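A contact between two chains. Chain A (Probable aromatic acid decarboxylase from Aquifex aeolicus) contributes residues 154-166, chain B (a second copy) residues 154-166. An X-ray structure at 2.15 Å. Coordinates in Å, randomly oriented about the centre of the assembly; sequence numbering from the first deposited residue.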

# COMPACT_ATOMS: atom_id res chain seq x y z
N ALA A 154 1.03 -9.18 1.31
CA ALA A 154 0.26 -10.04 0.43
C ALA A 154 -0.10 -11.33 1.16
O ALA A 154 0.38 -11.56 2.27
CB ALA A 154 1.05 -10.34 -0.80
N PHE A 155 -0.94 -12.15 0.54
CA PHE A 155 -1.35 -13.41 1.15
C PHE A 155 -0.79 -14.62 0.40
O PHE A 155 -1.33 -15.71 0.51
CB PHE A 155 -2.88 -13.50 1.20
CG PHE A 155 -3.53 -12.43 2.04
CD1 PHE A 155 -3.57 -11.10 1.61
CD2 PHE A 155 -4.09 -12.75 3.27
CE1 PHE A 155 -4.16 -10.11 2.39
CE2 PHE A 155 -4.69 -11.76 4.06
CZ PHE A 155 -4.72 -10.44 3.63
N TYR A 156 0.28 -14.42 -0.36
CA TYR A 156 0.89 -15.52 -1.11
C TYR A 156 1.21 -16.68 -0.17
O TYR A 156 0.77 -17.81 -0.38
CB TYR A 156 2.20 -15.10 -1.78
CG TYR A 156 2.14 -13.93 -2.73
CD1 TYR A 156 2.57 -12.67 -2.33
CD2 TYR A 156 1.70 -14.08 -4.05
CE1 TYR A 156 2.56 -11.58 -3.21
CE2 TYR A 156 1.68 -13.01 -4.93
CZ TYR A 156 2.11 -11.76 -4.51
OH TYR A 156 2.09 -10.69 -5.38
N HIS A 157 1.99 -16.37 0.86
CA HIS A 157 2.45 -17.36 1.83
C HIS A 157 1.41 -17.76 2.88
O HIS A 157 1.77 -18.31 3.92
CB HIS A 157 3.69 -16.83 2.55
CG HIS A 157 4.71 -16.22 1.63
ND1 HIS A 157 5.21 -16.88 0.53
CD2 HIS A 157 5.32 -15.01 1.65
CE1 HIS A 157 6.09 -16.11 -0.08
NE2 HIS A 157 6.18 -14.97 0.58
N LYS A 158 0.14 -17.48 2.62
CA LYS A 158 -0.93 -17.81 3.56
C LYS A 158 -0.54 -17.42 4.98
O LYS A 158 -0.28 -18.28 5.82
CB LYS A 158 -1.25 -19.31 3.50
CG LYS A 158 -1.70 -19.82 2.14
CD LYS A 158 -2.14 -21.28 2.20
CE LYS A 158 -2.50 -21.85 0.83
NZ LYS A 158 -2.97 -23.26 0.93
N PRO A 159 -0.47 -16.11 5.27
CA PRO A 159 -0.10 -15.68 6.63
C PRO A 159 -1.15 -16.07 7.67
O PRO A 159 -2.33 -16.23 7.34
CB PRO A 159 0.06 -14.17 6.48
CG PRO A 159 -0.94 -13.83 5.41
CD PRO A 159 -0.71 -14.94 4.40
N GLN A 160 -0.72 -16.23 8.91
CA GLN A 160 -1.62 -16.58 10.01
C GLN A 160 -1.69 -15.47 11.06
O GLN A 160 -2.74 -15.25 11.66
CB GLN A 160 -1.19 -17.89 10.68
CG GLN A 160 -1.59 -17.98 12.14
CD GLN A 160 -0.40 -17.81 13.08
OE1 GLN A 160 0.62 -17.22 12.71
NE2 GLN A 160 -0.53 -18.31 14.31
N SER A 161 -0.58 -14.78 11.27
CA SER A 161 -0.56 -13.70 12.25
C SER A 161 -0.13 -12.38 11.64
O SER A 161 0.33 -12.33 10.50
CB SER A 161 0.40 -14.06 13.40
OG SER A 161 1.74 -14.04 12.95
N ILE A 162 -0.28 -11.32 12.42
CA ILE A 162 0.11 -9.99 11.97
C ILE A 162 1.62 -10.03 11.79
O ILE A 162 2.18 -9.31 10.98
CB ILE A 162 -0.26 -8.93 13.02
CG1 ILE A 162 -1.79 -8.87 13.17
CG2 ILE A 162 0.31 -7.57 12.61
CD1 ILE A 162 -2.29 -7.82 14.14
N ASP A 163 2.25 -10.91 12.56
CA ASP A 163 3.69 -11.09 12.52
C ASP A 163 4.11 -11.62 11.15
O ASP A 163 5.16 -11.24 10.63
CB ASP A 163 4.11 -12.08 13.60
CG ASP A 163 5.61 -12.22 13.71
OD1 ASP A 163 6.26 -11.24 14.16
OD2 ASP A 163 6.14 -13.29 13.35
N ASP A 164 3.29 -12.48 10.57
CA ASP A 164 3.58 -13.05 9.26
C ASP A 164 3.53 -11.98 8.18
O ASP A 164 4.24 -12.06 7.18
CB ASP A 164 2.61 -14.18 8.92
CG ASP A 164 2.83 -15.42 9.76
OD1 ASP A 164 3.90 -15.52 10.39
OD2 ASP A 164 1.95 -16.30 9.77
N MET A 165 2.68 -10.98 8.37
CA MET A 165 2.56 -9.90 7.39
C MET A 165 3.70 -8.90 7.54
O MET A 165 4.18 -8.34 6.55
CB MET A 165 1.21 -9.21 7.53
CG MET A 165 0.04 -10.08 7.07
SD MET A 165 -1.52 -9.18 7.00
CE MET A 165 -2.04 -9.31 8.70
N ILE A 166 4.14 -8.68 8.78
CA ILE A 166 5.24 -7.77 9.04
C ILE A 166 6.52 -8.32 8.40
O ILE A 166 7.28 -7.59 7.78
CB ILE A 166 5.48 -7.60 10.55
CG1 ILE A 166 4.24 -7.02 11.22
CG2 ILE A 166 6.69 -6.70 10.79
CD1 ILE A 166 4.35 -6.90 12.72
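Chain B (154-166) AFYHKPQSIDDMI

The centre of this contact is apolar and is built around Ile162 of each chain, the residue that opens the helix. An exact two-fold axis relates the copies, so each contact between unlike residues occurs twice, and the two Ile162 CA atoms lie 5.6 Å apart. Ile162(B) has chi1 m and chi2 t; its CA-to-CB bond points sideways, but the extended side chain brings its end close to chain A. There CD1 of Ile162(B) lies 3.3 Å from the O of Pro159(A) and 4.0 Å from its CB, while CG2 of Ile162(B) meets CE2 of Phe155(A) at 3.9 Å. A branched aliphatic side chain suits this place, since its separate methyls reach a proline and an aromatic ring at once. The CA-to-CB bond of Met165(A) points toward chain B, and its CE lies 3.4 Å from CG1 of Ile162(B); a long, unbranched thioether can reach across where the helices themselves stand apart. Helices 162-166 approach no closer than 10.6 Å between axes, with their N-to-C directions at 67°.

Before each helix the chain is loop. In chain B a type I turn from Phe155(B) to Lys158(B), closed by Lys158(B) N to Phe155(B) O at 3.1 Å, reverses the backbone; the CA-to-CB bond of Phe155(B) points toward chain A. Pro159(B) follows with phi -67° and psi 154°, an extended conformation its ring readily accepts.

Farther out, Ser161(B) caps the helix: its OG accepts from Asp164(B) N at 3.2 Å. Asp164(B) OD2 returns to the loop, accepting from Gln160(B) N at 2.8 Å, which ties the loop to the first turn. No direct hydrogen bond joins the stretches. Instead, a water donates to Gln160(A) O at 2.6 Å and accepts from Ile162(B) N at 3.1 Å, and its symmetry mate bridges Gln160(B) O and Ile162(A) N.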

# COMPACT_ATOMS: atom_id res chain seq x y z
N ALA B 154 -3.34 -0.07 8.71
CA ALA B 154 -2.59 0.71 9.68
C ALA B 154 -2.72 0.06 11.05
O ALA B 154 -3.49 -0.88 11.23
CB ALA B 154 -3.11 2.11 9.72
N PHE B 155 -1.96 0.55 12.03
CA PHE B 155 -2.00 0.01 13.38
C PHE B 155 -2.62 0.99 14.37
O PHE B 155 -2.38 0.88 15.57
CB PHE B 155 -0.59 -0.37 13.84
CG PHE B 155 0.06 -1.44 13.00
CD1 PHE B 155 0.50 -1.18 11.70
CD2 PHE B 155 0.22 -2.73 13.51
CE1 PHE B 155 1.09 -2.17 10.93
CE2 PHE B 155 0.81 -3.74 12.74
CZ PHE B 155 1.24 -3.46 11.44
N TYR B 156 -3.40 1.94 13.88
CA TYR B 156 -4.04 2.92 14.77
C TYR B 156 -4.83 2.21 15.85
O TYR B 156 -4.62 2.44 17.04
CB TYR B 156 -5.02 3.82 14.00
CG TYR B 156 -4.48 4.61 12.84
CD1 TYR B 156 -4.69 4.18 11.53
CD2 TYR B 156 -3.77 5.80 13.03
CE1 TYR B 156 -4.22 4.91 10.44
CE2 TYR B 156 -3.30 6.53 11.95
CZ TYR B 156 -3.53 6.09 10.65
OH TYR B 156 -3.06 6.81 9.58
N HIS B 157 -5.75 1.35 15.42
CA HIS B 157 -6.64 0.61 16.32
C HIS B 157 -6.00 -0.59 17.01
O HIS B 157 -6.71 -1.46 17.51
CB HIS B 157 -7.87 0.15 15.54
CG HIS B 157 -8.46 1.20 14.65
ND1 HIS B 157 -8.82 2.45 15.12
CD2 HIS B 157 -8.78 1.18 13.34
CE1 HIS B 157 -9.34 3.15 14.13
NE2 HIS B 157 -9.32 2.41 13.04
N LYS B 158 -4.68 -0.65 17.03
CA LYS B 158 -3.97 -1.76 17.66
C LYS B 158 -4.60 -3.10 17.25
O LYS B 158 -5.23 -3.76 18.07
CB LYS B 158 -3.99 -1.62 19.19
CG LYS B 158 -3.34 -0.35 19.72
CD LYS B 158 -3.27 -0.35 21.25
CE LYS B 158 -2.72 0.95 21.81
NZ LYS B 158 -2.62 0.91 23.30
N PRO B 159 -4.43 -3.50 15.98
CA PRO B 159 -5.02 -4.78 15.55
C PRO B 159 -4.36 -5.98 16.23
O PRO B 159 -3.21 -5.91 16.66
CB PRO B 159 -4.79 -4.76 14.04
CG PRO B 159 -3.52 -3.98 13.90
CD PRO B 159 -3.74 -2.84 14.87
N GLN B 160 -5.11 -7.07 16.34
CA GLN B 160 -4.60 -8.30 16.96
C GLN B 160 -4.54 -9.45 15.96
O GLN B 160 -3.65 -10.29 16.03
CB GLN B 160 -5.47 -8.71 18.16
CG GLN B 160 -5.47 -10.21 18.42
CD GLN B 160 -6.77 -10.87 18.01
OE1 GLN B 160 -7.51 -10.35 17.17
NE2 GLN B 160 -7.06 -12.04 18.58
N SER B 161 -5.48 -9.48 15.02
CA SER B 161 -5.51 -10.54 14.03
C SER B 161 -5.47 -9.99 12.61
O SER B 161 -5.61 -8.79 12.39
CB SER B 161 -6.76 -11.40 14.20
OG SER B 161 -7.92 -10.67 13.83
N ILE B 162 -5.28 -10.89 11.66
CA ILE B 162 -5.24 -10.51 10.26
C ILE B 162 -6.63 -10.00 9.92
O ILE B 162 -6.80 -9.16 9.04
CB ILE B 162 -4.91 -11.72 9.37
CG1 ILE B 162 -3.49 -12.21 9.69
CG2 ILE B 162 -5.04 -11.35 7.90
CD1 ILE B 162 -3.02 -13.38 8.84
N ASP B 163 -7.61 -10.50 10.66
CA ASP B 163 -9.00 -10.13 10.48
C ASP B 163 -9.18 -8.65 10.82
O ASP B 163 -9.97 -7.95 10.18
CB ASP B 163 -9.88 -10.98 11.39
CG ASP B 163 -11.35 -10.73 11.16
OD1 ASP B 163 -11.86 -11.12 10.09
OD2 ASP B 163 -12.01 -10.15 12.06
N ASP B 164 -8.46 -8.18 11.83
CA ASP B 164 -8.55 -6.79 12.24
C ASP B 164 -7.99 -5.86 11.16
O ASP B 164 -8.44 -4.73 11.02
CB ASP B 164 -7.79 -6.55 13.55
CG ASP B 164 -8.49 -7.18 14.74
OD1 ASP B 164 -9.67 -7.55 14.61
OD2 ASP B 164 -7.85 -7.29 15.82
N MET B 165 -7.01 -6.34 10.41
CA MET B 165 -6.42 -5.54 9.35
C MET B 165 -7.31 -5.53 8.10
O MET B 165 -7.40 -4.53 7.40
CB MET B 165 -5.02 -6.05 9.00
CG MET B 165 -4.00 -5.77 10.11
SD MET B 165 -2.32 -6.15 9.62
CE MET B 165 -2.27 -7.90 9.95
N ILE B 166 -7.98 -6.65 7.85
CA ILE B 166 -8.88 -6.76 6.71
C ILE B 166 -10.05 -5.80 6.90
O ILE B 166 -10.46 -5.10 5.98
CB ILE B 166 -9.43 -8.19 6.57
CG1 ILE B 166 -8.29 -9.17 6.34
CG2 ILE B 166 -10.43 -8.24 5.42
CD1 ILE B 166 -8.73 -10.62 6.27
O HOH W 1 -4.48 -13.67 12.73
O HOH W 2 -1.91 -11.88 14.97